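Long-range contacts in penicillin-binding protein A (Mycobacterium tuberculosis, PDB 3UPP), which probably catalyses the transpeptidation that cross-links peptidoglycan in the cell wall, and binds beta-lactams such as cefotaxime: residues Val197-Ala202 and Thr255-Leu260; Gly331-Pro336 and Tyr356-Ala361; His407-Ala412 and Gly434-Ser439. All coordinates share one frame; numbering follows the deposited sequence.

Contact 1. Residues Val197-Ala202 and Thr255-Leu260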
loop_
_atom_site.group_PDB
_atom_site.type_symbol
_atom_site.label_atom_id
_atom_site.label_comp_id
_atom_site.label_asym_id
_atom_site.label_seq_id
_atom_site.Cartn_x
_atom_site.Cartn_y
_atom_site.Cartn_z
ATOM N N VAL A 197 5.629 -15.318 1.695
ATOM C CA VAL A 197 6.845 -14.756 1.107
ATOM C C VAL A 197 7.922 -14.552 2.196
ATOM O O VAL A 197 9.105 -14.789 1.960
ATOM C CB VAL A 197 6.565 -13.440 0.330
ATOM C CG1 VAL A 197 7.865 -12.733 -0.036
ATOM C CG2 VAL A 197 5.743 -13.713 -0.918
ATOM N N ILE A 198 7.492 -14.153 3.390
ATOM C CA ILE A 198 8.407 -13.902 4.509
ATOM C C ILE A 198 8.888 -15.221 5.095
ATOM O O ILE A 198 10.088 -15.397 5.336
ATOM C CB ILE A 198 7.751 -13.008 5.606
ATOM C CG1 ILE A 198 7.288 -11.667 5.009
ATOM C CG2 ILE A 198 8.677 -12.813 6.805
ATOM C CD1 ILE A 198 8.417 -10.776 4.545
ATOM N N THR A 199 7.948 -16.140 5.307
ATOM C CA THR A 199 8.235 -17.473 5.813
ATOM C C THR A 199 9.234 -18.194 4.905
ATOM O O THR A 199 10.149 -18.855 5.388
ATOM C CB THR A 199 6.937 -18.299 5.946
ATOM O OG1 THR A 199 5.991 -17.571 6.739
ATOM C CG2 THR A 199 7.201 -19.655 6.599
ATOM N N THR A 200 9.055 -18.045 3.597
ATOM C CA THR A 200 9.920 -18.664 2.598
ATOM C C THR A 200 11.313 -18.020 2.667
ATOM O O THR A 200 12.324 -18.727 2.702
ATOM C CB THR A 200 9.302 -18.534 1.188
ATOM O OG1 THR A 200 8.001 -19.128 1.193
ATOM C CG2 THR A 200 10.129 -19.217 0.144
ATOM N N ALA A 201 11.363 -16.687 2.728
ATOM C CA ALA A 201 12.630 -15.972 2.893
ATOM C C ALA A 201 13.434 -16.442 4.121
ATOM O O ALA A 201 14.647 -16.670 4.021
ATOM C CB ALA A 201 12.391 -14.462 2.933
ATOM N N ALA A 202 12.757 -16.597 5.258
ATOM C CA ALA A 202 13.385 -17.061 6.489
ATOM C C ALA A 202 13.965 -18.472 6.318
ATOM O O ALA A 202 15.111 -18.730 6.691
ATOM C CB ALA A 202 12.396 -17.022 7.638
ATOM N N THR A 255 -0.728 -26.061 5.079
ATOM C CA THR A 255 -0.069 -26.981 6.007
ATOM C C THR A 255 1.441 -27.058 5.754
ATOM O O THR A 255 2.228 -27.156 6.697
ATOM C CB THR A 255 -0.708 -28.396 5.961
ATOM O OG1 THR A 255 -0.513 -28.978 4.660
ATOM C CG2 THR A 255 -2.210 -28.324 6.270
ATOM N N ALA A 256 1.827 -26.987 4.480
ATOM C CA ALA A 256 3.225 -26.931 4.073
ATOM C C ALA A 256 3.978 -25.777 4.742
ATOM O O ALA A 256 5.141 -25.928 5.116
ATOM C CB ALA A 256 3.328 -26.820 2.550
ATOM N N PHE A 257 3.308 -24.634 4.902
ATOM C CA PHE A 257 3.941 -23.443 5.464
ATOM C C PHE A 257 3.831 -23.340 6.963
ATOM O O PHE A 257 4.726 -22.781 7.606
ATOM C CB PHE A 257 3.489 -22.186 4.747
ATOM C CG PHE A 257 4.176 -21.998 3.432
ATOM C CD1 PHE A 257 5.372 -21.285 3.358
ATOM C CD2 PHE A 257 3.662 -22.575 2.278
ATOM C CE1 PHE A 257 6.028 -21.118 2.141
ATOM C CE2 PHE A 257 4.313 -22.414 1.049
ATOM C CZ PHE A 257 5.499 -21.690 0.979
ATOM N N VAL A 258 2.779 -23.932 7.521
ATOM C CA VAL A 258 2.695 -24.118 8.967
ATOM C C VAL A 258 3.908 -24.918 9.420
ATOM O O VAL A 258 4.638 -24.497 10.313
ATOM C CB VAL A 258 1.419 -24.846 9.380
ATOM C CG1 VAL A 258 1.439 -25.158 10.867
ATOM C CG2 VAL A 258 0.195 -24.021 9.006
ATOM N N GLN A 259 4.122 -26.059 8.768
ATOM C CA GLN A 259 5.251 -26.933 9.022
ATOM C C GLN A 259 6.571 -26.194 8.835
ATOM O O GLN A 259 7.403 -26.173 9.737
ATOM C CB GLN A 259 5.186 -28.160 8.095
ATOM C CG GLN A 259 6.258 -29.234 8.368
ATOM C CD GLN A 259 6.149 -30.413 7.408
ATOM O OE1 GLN A 259 6.289 -30.256 6.191
ATOM N NE2 GLN A 259 5.895 -31.600 7.956
ATOM N N LEU A 260 6.754 -25.590 7.668
ATOM C CA LEU A 260 7.991 -24.885 7.349
ATOM C C LEU A 260 8.344 -23.810 8.371
ATOM O O LEU A 260 9.479 -23.744 8.820
ATOM C CB LEU A 260 7.925 -24.290 5.938
ATOM C CG LEU A 260 9.140 -23.496 5.482
ATOM C CD1 LEU A 260 10.316 -24.420 5.124
ATOM C CD2 LEU A 260 8.777 -22.585 4.323
#
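F257 presents the edge of its ring to helix 197-202, overlapping T199 and T200. T200 OG1 lies near the ring plane, 3.0 Å from F257 CE1, a tight approach of an oxygen to the aromatic rim. That hydroxyl is already held within its own helix by a hydrogen bond to the carbonyl oxygen of K196, so it meets the ring from a fixed position. One turn of helix 255-260 further on, L260 joins the contact. T199 CG2 sits 4.1 Å from F257 CD1 and 4.0 Å from L260 CD2, touching both residues. The torsion of T199 (chi1 -54°) sets this methyl anti to the backbone N and leaves OG1 to bond to S307 O. No hydrogen bond crosses between the segments; both threonine oxygens have partners elsewhere, the ring edge meets a hydroxyl oxygen and a methyl, and the leucine branch meets that same methyl. The axes of the two helical segments pass 10.3 Å apart at 44°, and F249 and L214 add further cover. This is helix packing in the transpeptidase domain of penicillin-binding proteins, beside the probable SxxK motif, whose residues F257 touches and in which S193 is the likely acyl-ester nucleophile.

Contact 2. Residues Gly331-Pro336 and Tyr356-Ala361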
loop_
_atom_site.group_PDB
_atom_site.type_symbol
_atom_site.label_atom_id
_atom_site.label_comp_id
_atom_site.label_asym_id
_atom_site.label_seq_id
_atom_site.Cartn_x
_atom_site.Cartn_y
_atom_site.Cartn_z
ATOM N N GLY A 331 16.542 -7.556 -3.193
ATOM C CA GLY A 331 16.608 -7.663 -1.739
ATOM C C GLY A 331 16.829 -6.362 -0.988
ATOM O O GLY A 331 16.913 -6.370 0.241
ATOM N N ILE A 332 16.912 -5.255 -1.731
ATOM C CA ILE A 332 17.145 -3.915 -1.160
ATOM C C ILE A 332 15.880 -3.031 -1.099
ATOM O O ILE A 332 15.256 -2.721 -2.124
ATOM C CB ILE A 332 18.305 -3.167 -1.895
ATOM C CG1 ILE A 332 19.654 -3.829 -1.564
ATOM C CG2 ILE A 332 18.311 -1.654 -1.551
ATOM C CD1 ILE A 332 20.894 -3.097 -2.121
ATOM N N THR A 333 15.539 -2.628 0.125
ATOM C CA THR A 333 14.390 -1.794 0.407
ATOM C C THR A 333 14.789 -0.331 0.244
ATOM O O THR A 333 15.667 0.155 0.949
ATOM C CB THR A 333 13.880 -2.004 1.866
ATOM O OG1 THR A 333 13.677 -3.398 2.130
ATOM C CG2 THR A 333 12.579 -1.230 2.136
ATOM N N MET A 334 14.134 0.362 -0.685
ATOM C CA MET A 334 14.268 1.801 -0.808
ATOM C C MET A 334 13.216 2.437 0.085
ATOM O O MET A 334 12.117 1.923 0.218
ATOM C CB MET A 334 14.095 2.249 -2.262
ATOM C CG MET A 334 15.120 1.665 -3.237
ATOM S SD MET A 334 16.847 1.901 -2.733
ATOM C CE MET A 334 17.104 3.621 -3.160
ATOM N N ARG A 335 13.574 3.549 0.707
ATOM C CA ARG A 335 12.692 4.276 1.588
ATOM C C ARG A 335 11.599 4.906 0.733
ATOM O O ARG A 335 11.910 5.688 -0.172
ATOM C CB ARG A 335 13.489 5.363 2.299
ATOM C CG ARG A 335 12.677 6.227 3.221
ATOM C CD ARG A 335 13.069 7.674 3.081
ATOM N NE ARG A 335 12.176 8.526 3.860
ATOM C CZ ARG A 335 12.495 9.174 4.985
ATOM N NH1 ARG A 335 13.719 9.101 5.507
ATOM N NH2 ARG A 335 11.567 9.915 5.586
ATOM N N PRO A 336 10.320 4.550 0.997
ATOM C CA PRO A 336 9.239 5.080 0.185
ATOM C C PRO A 336 8.979 6.571 0.454
ATOM O O PRO A 336 9.039 7.028 1.604
ATOM C CB PRO A 336 8.042 4.220 0.587
ATOM C CG PRO A 336 8.364 3.693 1.910
ATOM C CD PRO A 336 9.835 3.627 2.040
ATOM N N TYR A 356 17.156 6.679 -1.076
ATOM C CA TYR A 356 18.146 6.049 -0.195
ATOM C C TYR A 356 17.749 4.645 0.262
ATOM O O TYR A 356 16.560 4.338 0.425
ATOM C CB TYR A 356 18.597 6.976 0.962
ATOM C CG TYR A 356 17.811 6.940 2.259
ATOM C CD1 TYR A 356 16.997 8.020 2.628
ATOM C CD2 TYR A 356 17.925 5.862 3.149
ATOM C CE1 TYR A 356 16.283 8.019 3.848
ATOM C CE2 TYR A 356 17.218 5.831 4.358
ATOM C CZ TYR A 356 16.394 6.916 4.707
ATOM O OH TYR A 356 15.692 6.905 5.901
ATOM N N GLN A 357 18.757 3.794 0.439
ATOM C CA GLN A 357 18.541 2.383 0.733
ATOM C C GLN A 357 18.384 2.174 2.220
ATOM O O GLN A 357 19.340 2.260 2.977
ATOM C CB GLN A 357 19.688 1.532 0.192
ATOM C CG GLN A 357 20.111 1.926 -1.201
ATOM C CD GLN A 357 21.149 1.008 -1.781
ATOM O OE1 GLN A 357 21.796 0.238 -1.061
ATOM N NE2 GLN A 357 21.322 1.081 -3.100
ATOM N N GLN A 358 17.155 1.912 2.630
ATOM C CA GLN A 358 16.835 1.753 4.027
ATOM C C GLN A 358 17.631 0.593 4.612
ATOM O O GLN A 358 18.227 0.726 5.682
ATOM C CB GLN A 358 15.337 1.529 4.175
ATOM C CG GLN A 358 14.710 2.367 5.256
ATOM C CD GLN A 358 13.244 2.641 5.004
ATOM O OE1 GLN A 358 12.544 1.846 4.365
ATOM N NE2 GLN A 358 12.764 3.772 5.511
ATOM N N ARG A 359 17.652 -0.531 3.889
ATOM C CA ARG A 359 18.351 -1.745 4.315
ATOM C C ARG A 359 18.317 -2.856 3.267
ATOM O O ARG A 359 17.639 -2.746 2.235
ATOM C CB ARG A 359 17.753 -2.290 5.618
ATOM C CG ARG A 359 16.352 -2.857 5.476
ATOM C CD ARG A 359 15.628 -2.815 6.797
ATOM N NE ARG A 359 14.373 -2.081 6.651
ATOM C CZ ARG A 359 13.658 -1.584 7.656
ATOM N NH1 ARG A 359 14.054 -1.739 8.923
ATOM N NH2 ARG A 359 12.536 -0.935 7.384
ATOM N N ARG A 360 19.049 -3.929 3.564
ATOM C CA ARG A 360 18.985 -5.170 2.808
ATOM C C ARG A 360 18.193 -6.203 3.614
ATOM O O ARG A 360 18.600 -6.585 4.720
ATOM C CB ARG A 360 20.394 -5.679 2.487
ATOM C CG ARG A 360 20.391 -6.982 1.727
ATOM C CD ARG A 360 21.738 -7.344 1.151
ATOM N NE ARG A 360 22.059 -6.641 -0.098
ATOM C CZ ARG A 360 21.521 -6.906 -1.288
ATOM N NH1 ARG A 360 21.907 -6.222 -2.355
ATOM N NH2 ARG A 360 20.581 -7.829 -1.416
ATOM N N ALA A 361 17.052 -6.629 3.061
ATOM C CA ALA A 361 16.187 -7.629 3.696
ATOM C C ALA A 361 16.713 -9.056 3.482
ATOM O O ALA A 361 16.844 -9.840 4.428
ATOM C CB ALA A 361 14.772 -7.502 3.175
#
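A two-stranded antiparallel ribbon, strands 332-334 and 357-360, forms this contact at the base of the excursion that carries strands 339-343 and 349-352 out to the six-stranded sheet. I332 faces R360 and M334 faces Q357 as non-hydrogen-bonded pairs, while T333 and R359 make the hydrogen-bonded pair. Between T333 and M334 the register slips by one residue: a beta bulge, with Q358 in a helix-like conformation. T333 uses both backbone polar groups across it, its N donating to R359 O and its O accepting from Q358 N; A361 N to G331 O ties one end. At the other end R335 N reaches Y356 O at 3.1 Å in a nearly straight bond (170°).

R335 runs out across the tyrosine, CG anti to its backbone nitrogen (chi1 178°). R335 CB stands over the ring centre in a CH-pi contact, 4.1 Å from the Y356 centroid. Its guanidinium plane is steeply inclined to the ring (71°), and R335 NH1 gives only a weak bond of 3.0 Å to Y356 OH; NH2 goes to P284 O. On the face of I332 and M334, I332 CG1 lies 3.4 Å above the R360 guanidinium plane, offset toward its rim. R360 NH2 bonds to G330 O and V362 O, which fixes that flat group. The bent M334 chain lays SD 3.6 Å from Q357 CG. T333 turns the other way, onto helix 317-328, where its OG1 is hydrogen-bonded to T326 OG1.

Apart from the weak R335-Y356 bond, the hydrogen bonds across the ribbon are all backbone to backbone; R335 and R360 otherwise meet the partner strand through aliphatic carbons and a guanidinium face, and each sends NH2 to carbonyl oxygen outside the two segments.

Contact 3. Residues His407-Ala412 and Gly434-Ser439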
loop_
_atom_site.group_PDB
_atom_site.type_symbol
_atom_site.label_atom_id
_atom_site.label_comp_id
_atom_site.label_asym_id
_atom_site.label_seq_id
_atom_site.Cartn_x
_atom_site.Cartn_y
_atom_site.Cartn_z
ATOM N N HIS A 407 -16.664 -17.082 9.501
ATOM C CA HIS A 407 -17.998 -16.666 9.083
ATOM C C HIS A 407 -18.008 -15.260 8.490
ATOM O O HIS A 407 -19.067 -14.750 8.123
ATOM C CB HIS A 407 -18.943 -16.704 10.289
ATOM C CG HIS A 407 -18.978 -18.023 10.998
ATOM N ND1 HIS A 407 -20.137 -18.546 11.531
ATOM C CD2 HIS A 407 -18.000 -18.921 11.267
ATOM C CE1 HIS A 407 -19.870 -19.711 12.097
ATOM N NE2 HIS A 407 -18.581 -19.964 11.945
ATOM N N THR A 408 -16.831 -14.637 8.418
ATOM C CA THR A 408 -16.677 -13.271 7.914
ATOM C C THR A 408 -16.003 -13.306 6.542
ATOM O O THR A 408 -15.064 -14.074 6.340
ATOM C CB THR A 408 -15.787 -12.409 8.862
ATOM O OG1 THR A 408 -15.951 -12.824 10.225
ATOM C CG2 THR A 408 -16.122 -10.922 8.746
ATOM N N PRO A 409 -16.480 -12.486 5.585
ATOM C CA PRO A 409 -15.738 -12.371 4.320
ATOM C C PRO A 409 -14.250 -11.994 4.525
ATOM O O PRO A 409 -13.958 -10.976 5.144
ATOM C CB PRO A 409 -16.485 -11.259 3.573
ATOM C CG PRO A 409 -17.851 -11.243 4.172
ATOM C CD PRO A 409 -17.709 -11.669 5.592
ATOM N N PRO A 410 -13.314 -12.813 4.010
ATOM C CA PRO A 410 -11.890 -12.531 4.207
ATOM C C PRO A 410 -11.389 -11.341 3.386
ATOM O O PRO A 410 -12.040 -10.941 2.424
ATOM C CB PRO A 410 -11.210 -13.821 3.727
ATOM C CG PRO A 410 -12.130 -14.368 2.708
ATOM C CD PRO A 410 -13.522 -14.040 3.214
ATOM N N HIS A 411 -10.235 -10.790 3.757
ATOM C CA HIS A 411 -9.592 -9.769 2.931
ATOM C C HIS A 411 -8.927 -10.460 1.750
ATOM O O HIS A 411 -8.336 -11.517 1.912
ATOM C CB HIS A 411 -8.527 -8.979 3.710
ATOM C CG HIS A 411 -9.003 -8.393 5.002
ATOM N ND1 HIS A 411 -10.088 -7.547 5.089
ATOM C CD2 HIS A 411 -8.510 -8.501 6.259
ATOM C CE1 HIS A 411 -10.256 -7.177 6.346
ATOM N NE2 HIS A 411 -9.309 -7.741 7.076
ATOM N N ALA A 412 -9.033 -9.860 0.571
ATOM C CA ALA A 412 -8.370 -10.344 -0.625
ATOM C C ALA A 412 -7.089 -9.536 -0.868
ATOM O O ALA A 412 -7.132 -8.306 -0.951
ATOM C CB ALA A 412 -9.293 -10.234 -1.798
ATOM N N GLY A 434 -13.196 -8.387 1.174
ATOM C CA GLY A 434 -13.378 -9.061 -0.114
ATOM C C GLY A 434 -14.730 -8.933 -0.800
ATOM O O GLY A 434 -15.434 -9.939 -0.986
ATOM N N ALA A 435 -15.085 -7.698 -1.176
ATOM C CA ALA A 435 -16.323 -7.396 -1.908
ATOM C C ALA A 435 -17.572 -7.712 -1.086
ATOM O O ALA A 435 -18.675 -7.821 -1.634
ATOM C CB ALA A 435 -16.351 -8.155 -3.239
ATOM N N ASP A 436 -17.374 -7.844 0.226
ATOM C CA ASP A 436 -18.360 -8.400 1.173
ATOM C C ASP A 436 -18.936 -9.783 0.807
ATOM O O ASP A 436 -20.080 -10.135 1.160
ATOM C CB ASP A 436 -19.407 -7.351 1.561
ATOM C CG ASP A 436 -18.917 -6.467 2.690
ATOM O OD1 ASP A 436 -18.460 -5.336 2.406
ATOM O OD2 ASP A 436 -18.933 -6.935 3.855
ATOM N N ARG A 437 -18.097 -10.563 0.123
ATOM C CA ARG A 437 -18.402 -11.915 -0.299
ATOM C C ARG A 437 -17.571 -12.897 0.524
ATOM O O ARG A 437 -16.366 -12.681 0.756
ATOM C CB ARG A 437 -18.090 -12.073 -1.790
ATOM C CG ARG A 437 -18.960 -11.204 -2.713
ATOM C CD ARG A 437 -18.419 -11.163 -4.140
ATOM N NE ARG A 437 -18.304 -12.511 -4.692
ATOM C CZ ARG A 437 -19.222 -13.100 -5.454
ATOM N NH1 ARG A 437 -19.019 -14.335 -5.893
ATOM N NH2 ARG A 437 -20.337 -12.458 -5.783
ATOM N N LEU A 438 -18.199 -13.978 0.974
ATOM C CA LEU A 438 -17.469 -14.957 1.772
ATOM C C LEU A 438 -16.591 -15.918 0.956
ATOM O O LEU A 438 -15.653 -16.517 1.501
ATOM C CB LEU A 438 -18.396 -15.695 2.723
ATOM C CG LEU A 438 -18.055 -15.466 4.193
ATOM C CD1 LEU A 438 -19.309 -15.582 5.018
ATOM C CD2 LEU A 438 -16.987 -16.467 4.681
ATOM N N SER A 439 -16.874 -16.023 -0.343
ATOM C CA SER A 439 -16.055 -16.821 -1.277
ATOM C C SER A 439 -14.847 -16.041 -1.802
ATOM O O SER A 439 -14.057 -16.578 -2.584
ATOM C CB SER A 439 -16.890 -17.286 -2.476
ATOM O OG SER A 439 -17.280 -16.175 -3.274
#
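Beside the beta-lactam pocket of the transpeptidase fold, the approach to strand 411-418 of the five-stranded sheet packs against the loop that follows strand 425-431. P410 borders the bound cefotaxime, its side chain about 4 Å away at their nearest atoms. The two prolines and L438 carry the contact. L438 lies across P409 at about a right angle, its CG 3.6 Å from P409 N, and its two methyls spread over the preceding backbone: L438 CD1 is 3.2 Å from H407 O and CD2 is 3.5 Å from T408 O. The leucine has an unfavourable first torsion (chi1 -117°), and it also touches a crystal neighbour, so its pose may owe something to the lattice. P409 answers with its own ring, CB lying 3.2 Å from R437 O and CG packing over the backbone of D436. P410 CD lies 3.7 Å from L438 O. Within the loop a turn is closed by R437 N bonding to G434 O. Pointing away from the loop, the H411 ring stacks on H401, and its ND1 is bonded to N433 N, which ties the start of strand 411-418 to the loop just after strand 425-431. G434, at positive phi, brings its backbone right up to the proline: G434 N is 3.1 Å from P410 O, yet the angle is too poor for a hydrogen bond.

How the contacts relate
All three contacts lie in the transpeptidase domain and follow one another along the chain without touching. Contacts 1 and 3 approach the active site from different elements: the side chain of F257 is about 7 Å from that of S193 and about 8 Å from cefotaxime, whereas the P410 side chain is about 10 Å from that of S193 yet closer to the drug than F257 is. The centres of contacts 1 and 3 are about 24 Å apart. Contact 2 stands away from the site; its nearest atoms are about 7 Å from those of contact 1, although the centres of the two are about 23 Å apart. Contacts 2 and 3 lie farthest apart, about 33 Å between centres, on opposite sides of the chain's centre.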